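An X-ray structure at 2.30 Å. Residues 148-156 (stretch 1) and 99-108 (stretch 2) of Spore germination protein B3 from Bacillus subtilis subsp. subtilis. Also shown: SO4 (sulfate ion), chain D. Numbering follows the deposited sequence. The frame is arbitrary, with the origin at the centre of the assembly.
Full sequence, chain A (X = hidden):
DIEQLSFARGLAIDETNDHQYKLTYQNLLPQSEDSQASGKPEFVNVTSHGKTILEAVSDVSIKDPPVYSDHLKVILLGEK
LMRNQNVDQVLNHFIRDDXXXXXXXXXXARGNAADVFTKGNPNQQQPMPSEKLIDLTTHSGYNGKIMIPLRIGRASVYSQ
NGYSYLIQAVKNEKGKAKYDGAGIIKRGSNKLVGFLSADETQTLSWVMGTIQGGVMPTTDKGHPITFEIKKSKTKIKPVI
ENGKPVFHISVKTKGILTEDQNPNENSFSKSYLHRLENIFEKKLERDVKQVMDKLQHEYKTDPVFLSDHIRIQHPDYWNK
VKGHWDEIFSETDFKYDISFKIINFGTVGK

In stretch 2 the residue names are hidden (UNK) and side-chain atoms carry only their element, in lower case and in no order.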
# COMPACT_ATOMS: atom_id res chain seq x y z
N ILE A 148 -4.82 -2.75 4.22
CA ILE A 148 -5.46 -3.85 4.92
C ILE A 148 -6.91 -3.53 5.34
O ILE A 148 -7.65 -4.44 5.72
CB ILE A 148 -4.61 -4.32 6.16
CG1 ILE A 148 -5.26 -5.50 6.89
CG2 ILE A 148 -4.36 -3.16 7.13
CD1 ILE A 148 -4.30 -6.30 7.77
N PRO A 149 -7.35 -2.25 5.24
CA PRO A 149 -6.79 -0.98 4.76
C PRO A 149 -5.73 -0.38 5.69
O PRO A 149 -5.90 -0.39 6.91
CB PRO A 149 -8.01 -0.06 4.71
CG PRO A 149 -8.88 -0.57 5.77
CD PRO A 149 -8.73 -2.05 5.73
N LEU A 150 -4.65 0.12 5.11
CA LEU A 150 -3.55 0.69 5.87
C LEU A 150 -3.97 2.03 6.46
O LEU A 150 -4.48 2.90 5.76
CB LEU A 150 -2.32 0.88 4.98
CG LEU A 150 -1.04 1.33 5.69
CD1 LEU A 150 -0.61 0.30 6.72
CD2 LEU A 150 0.07 1.57 4.68
N ARG A 151 -3.77 2.18 7.76
CA ARG A 151 -4.07 3.42 8.44
C ARG A 151 -2.77 4.12 8.79
O ARG A 151 -1.73 3.49 8.96
CB ARG A 151 -4.93 3.14 9.67
CG ARG A 151 -6.30 2.60 9.27
CD ARG A 151 -7.12 2.12 10.44
NE ARG A 151 -8.29 1.36 9.98
CZ ARG A 151 -9.50 1.87 9.72
NH1 ARG A 151 -9.75 3.17 9.85
NH2 ARG A 151 -10.47 1.05 9.31
N ILE A 152 -2.84 5.44 8.85
CA ILE A 152 -1.72 6.31 9.19
C ILE A 152 -0.95 5.84 10.42
O ILE A 152 0.27 5.89 10.44
CB ILE A 152 -2.22 7.77 9.41
CG1 ILE A 152 -2.39 8.47 8.07
CG2 ILE A 152 -1.26 8.56 10.29
CD1 ILE A 152 -1.10 8.67 7.31
N GLY A 153 -1.67 5.39 11.44
CA GLY A 153 -1.05 4.88 12.67
C GLY A 153 -0.01 3.82 12.37
O GLY A 153 1.16 3.97 12.75
N ARG A 154 -0.43 2.78 11.66
CA ARG A 154 0.45 1.69 11.31
C ARG A 154 1.53 2.07 10.31
O ARG A 154 2.70 1.75 10.51
CB ARG A 154 -0.34 0.51 10.76
CG ARG A 154 -1.06 -0.28 11.83
CD ARG A 154 -1.65 -1.56 11.27
NE ARG A 154 -2.00 -2.48 12.35
CZ ARG A 154 -1.26 -3.51 12.75
NH1 ARG A 154 -1.70 -4.27 13.76
NH2 ARG A 154 -0.10 -3.81 12.17
N ALA A 155 1.14 2.74 9.22
CA ALA A 155 2.08 3.09 8.16
C ALA A 155 3.26 3.89 8.71
O ALA A 155 4.41 3.62 8.40
CB ALA A 155 1.39 3.86 7.04
N SER A 156 2.97 4.86 9.57
CA SER A 156 4.03 5.68 10.16
C SER A 156 4.96 4.85 11.04
O SER A 156 6.16 5.03 11.02
CB SER A 156 3.46 6.84 10.97
OG SER A 156 4.53 7.70 11.35
N UNK A 99 -4.42 17.45 11.41
CA UNK A 99 -5.27 17.11 10.27
C UNK A 99 -5.47 15.59 10.18
O UNK A 99 -6.33 15.11 9.44
c UNK A 99 -4.41 19.09 8.84
c UNK A 99 -3.71 19.48 7.54
o UNK A 99 -4.29 19.23 6.45
o UNK A 99 -2.57 20.02 7.59
c UNK A 99 -4.68 17.59 8.94
N UNK A 100 -4.67 14.84 10.94
CA UNK A 100 -4.70 13.38 10.86
C UNK A 100 -5.08 12.71 12.16
O UNK A 100 -4.89 13.26 13.24
c UNK A 100 -3.34 12.84 10.42
c UNK A 100 -2.90 13.21 9.01
c UNK A 100 -1.43 12.84 8.79
c UNK A 100 -3.79 12.55 7.97
N UNK A 101 -5.63 11.51 12.02
CA UNK A 101 -5.96 10.65 13.13
C UNK A 101 -5.31 9.30 12.89
O UNK A 101 -4.98 8.96 11.75
c UNK A 101 -10.33 12.74 15.80
n UNK A 101 -10.38 12.48 14.49
c UNK A 101 -8.23 11.68 13.60
n UNK A 101 -11.00 13.79 16.28
n UNK A 101 -9.61 11.98 16.63
c UNK A 101 -7.47 10.44 13.22
c UNK A 101 -9.69 11.37 13.83
N UNK A 102 -5.14 8.54 13.97
CA UNK A 102 -4.63 7.19 13.88
C UNK A 102 -5.40 6.39 12.83
O UNK A 102 -4.81 5.62 12.09
c UNK A 102 -4.74 6.50 15.25
c UNK A 102 -4.63 4.40 16.61
n UNK A 102 -3.91 5.01 17.73
n UNK A 102 -2.13 5.30 19.17
c UNK A 102 -4.28 5.04 15.27
c UNK A 102 -2.68 4.68 18.13
n UNK A 102 -1.99 3.73 17.49
N UNK A 103 -6.71 6.60 12.76
CA UNK A 103 -7.58 5.86 11.85
C UNK A 103 -7.72 6.44 10.42
O UNK A 103 -8.45 5.86 9.61
c UNK A 103 -8.97 5.76 12.48
o UNK A 103 -9.55 7.03 12.59
N UNK A 104 -7.07 7.56 10.11
CA UNK A 104 -7.08 8.08 8.75
C UNK A 104 -6.46 7.05 7.81
O UNK A 104 -5.43 6.47 8.13
c UNK A 104 -6.29 9.39 8.64
o UNK A 104 -6.80 10.38 9.51
N UNK A 105 -7.09 6.82 6.66
CA UNK A 105 -6.60 5.82 5.71
C UNK A 105 -5.52 6.37 4.80
O UNK A 105 -5.56 7.53 4.41
o UNK A 105 -11.96 2.58 7.46
c UNK A 105 -8.70 3.27 5.94
c UNK A 105 -10.93 3.25 6.82
c UNK A 105 -11.10 4.55 6.41
c UNK A 105 -7.73 5.30 4.82
c UNK A 105 -10.07 5.21 5.77
c UNK A 105 -9.74 2.60 6.58
c UNK A 105 -8.85 4.59 5.53
N UNK A 106 -4.57 5.51 4.45
CA UNK A 106 -3.51 5.86 3.52
C UNK A 106 -3.57 4.89 2.35
O UNK A 106 -3.62 3.67 2.56
c UNK A 106 0.36 5.83 4.03
c UNK A 106 -1.04 7.64 2.97
c UNK A 106 -0.96 6.16 3.34
c UNK A 106 -2.16 5.77 4.21
N UNK A 107 -3.58 5.41 1.12
CA UNK A 107 -3.66 4.59 -0.07
C UNK A 107 -2.80 5.09 -1.21
O UNK A 107 -2.39 6.24 -1.23
s UNK A 107 -7.35 3.08 -0.24
c UNK A 107 -5.10 4.50 -0.55
c UNK A 107 -6.00 3.94 0.49
c UNK A 107 -8.03 2.29 1.22
N UNK A 108 -2.56 4.18 -2.16
CA UNK A 108 -1.70 4.43 -3.29
C UNK A 108 -2.51 4.46 -4.57
O UNK A 108 -3.47 3.71 -4.73
c UNK A 108 -0.62 3.36 -3.38
S SO4 D . -4.41 8.00 19.87
O1 SO4 D . -5.52 7.88 20.81
O2 SO4 D . -4.11 9.41 19.67
O3 SO4 D . -4.79 7.43 18.57
O4 SO4 D . -3.23 7.27 20.35
O HOH W 1 -3.81 0.98 2.06

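Position 99 has five side-chain atoms, three carbons in a row with two oxygens on the third. It touches nothing in stretch 1. The terminal carboxylate makes it E99, a charged residue at home on a partly exposed turn. At 100, four carbons fork at the second, the pattern of leucine: L100 points toward stretch 1, where CD2 lies 4.3 Å from I152 CG1, an apolar contact suited to a branched hydrocarbon.

Position 101 carries three carbons, a nitrogen, then a carbon with two more nitrogens. This is R101; its CA-to-CB bond points away from stretch 1, and the long chain carries NH1 and NH2 to hydrogen bonds elsewhere in the structure. Position 102 repeats the pattern, so it is R102. Its NE and NH2 hydrogen-bond to the sulfate, at 2.7 Å to O3 and 2.5 Å to O4, while its backbone O accepts a hydrogen bond from G153 N at 3.2 Å. G153 suits this close approach, since an ideal CB there would lie 2.8 Å from R102 CG, a clash.

One carbon and one oxygen at 103 indicate S103, a small polar side chain that sits easily on an exposed turn; its CB lies 3.8 Å from R151 NH1, and its backbone O takes a weak hydrogen bond from R151 NH1 (3.0 Å). The same two atoms at 104 give S104. Its OG accepts a hydrogen bond from R101 N at 3.0 Å, and S104 N donates to R101 O, also at 3.0 Å, so the short polar side chain reinforces the type I turn from R101 to S104.

At 105 one carbon leads to a six-carbon ring bearing an oxygen: Y105. CE1 packs 3.4 Å from P149 CG and lies over one face of the R151 guanidinium, whose NH2 makes a weak hydrogen bond to OH (2.8 Å). Tyrosine thus offers both an apolar ring and a polar tip.

Position 106 has four carbons forked at the second. L106 is buried and points toward stretch 1, its CD2 3.7 Å from A155 CB and 4.3 Å from L150 CD2; a branched hydrocarbon suits this site, having no polar group to satisfy. At 107 two carbons, a sulfur and a last carbon form an unbranched chain, M107, long enough to bring CE within 4.2 Å of P149 CB. The single carbon at 108 is A108, out of reach of stretch 1; its lone apolar methyl likewise suits burial.

The contact rests on backbone pairing around the R151–Y105 bridge: L106 N donates to L150 O and I152 N to S104 O, both at 2.9 Å and nearly straight. A water extends this pairing, donating to L106 O (2.7 Å) and accepting from L150 N (3.3 Å). L100 and L106 supply apolar packing, while Y105 engages P149 and R151.

Stretch 2, residues 99-108: ELRRSSYLMA
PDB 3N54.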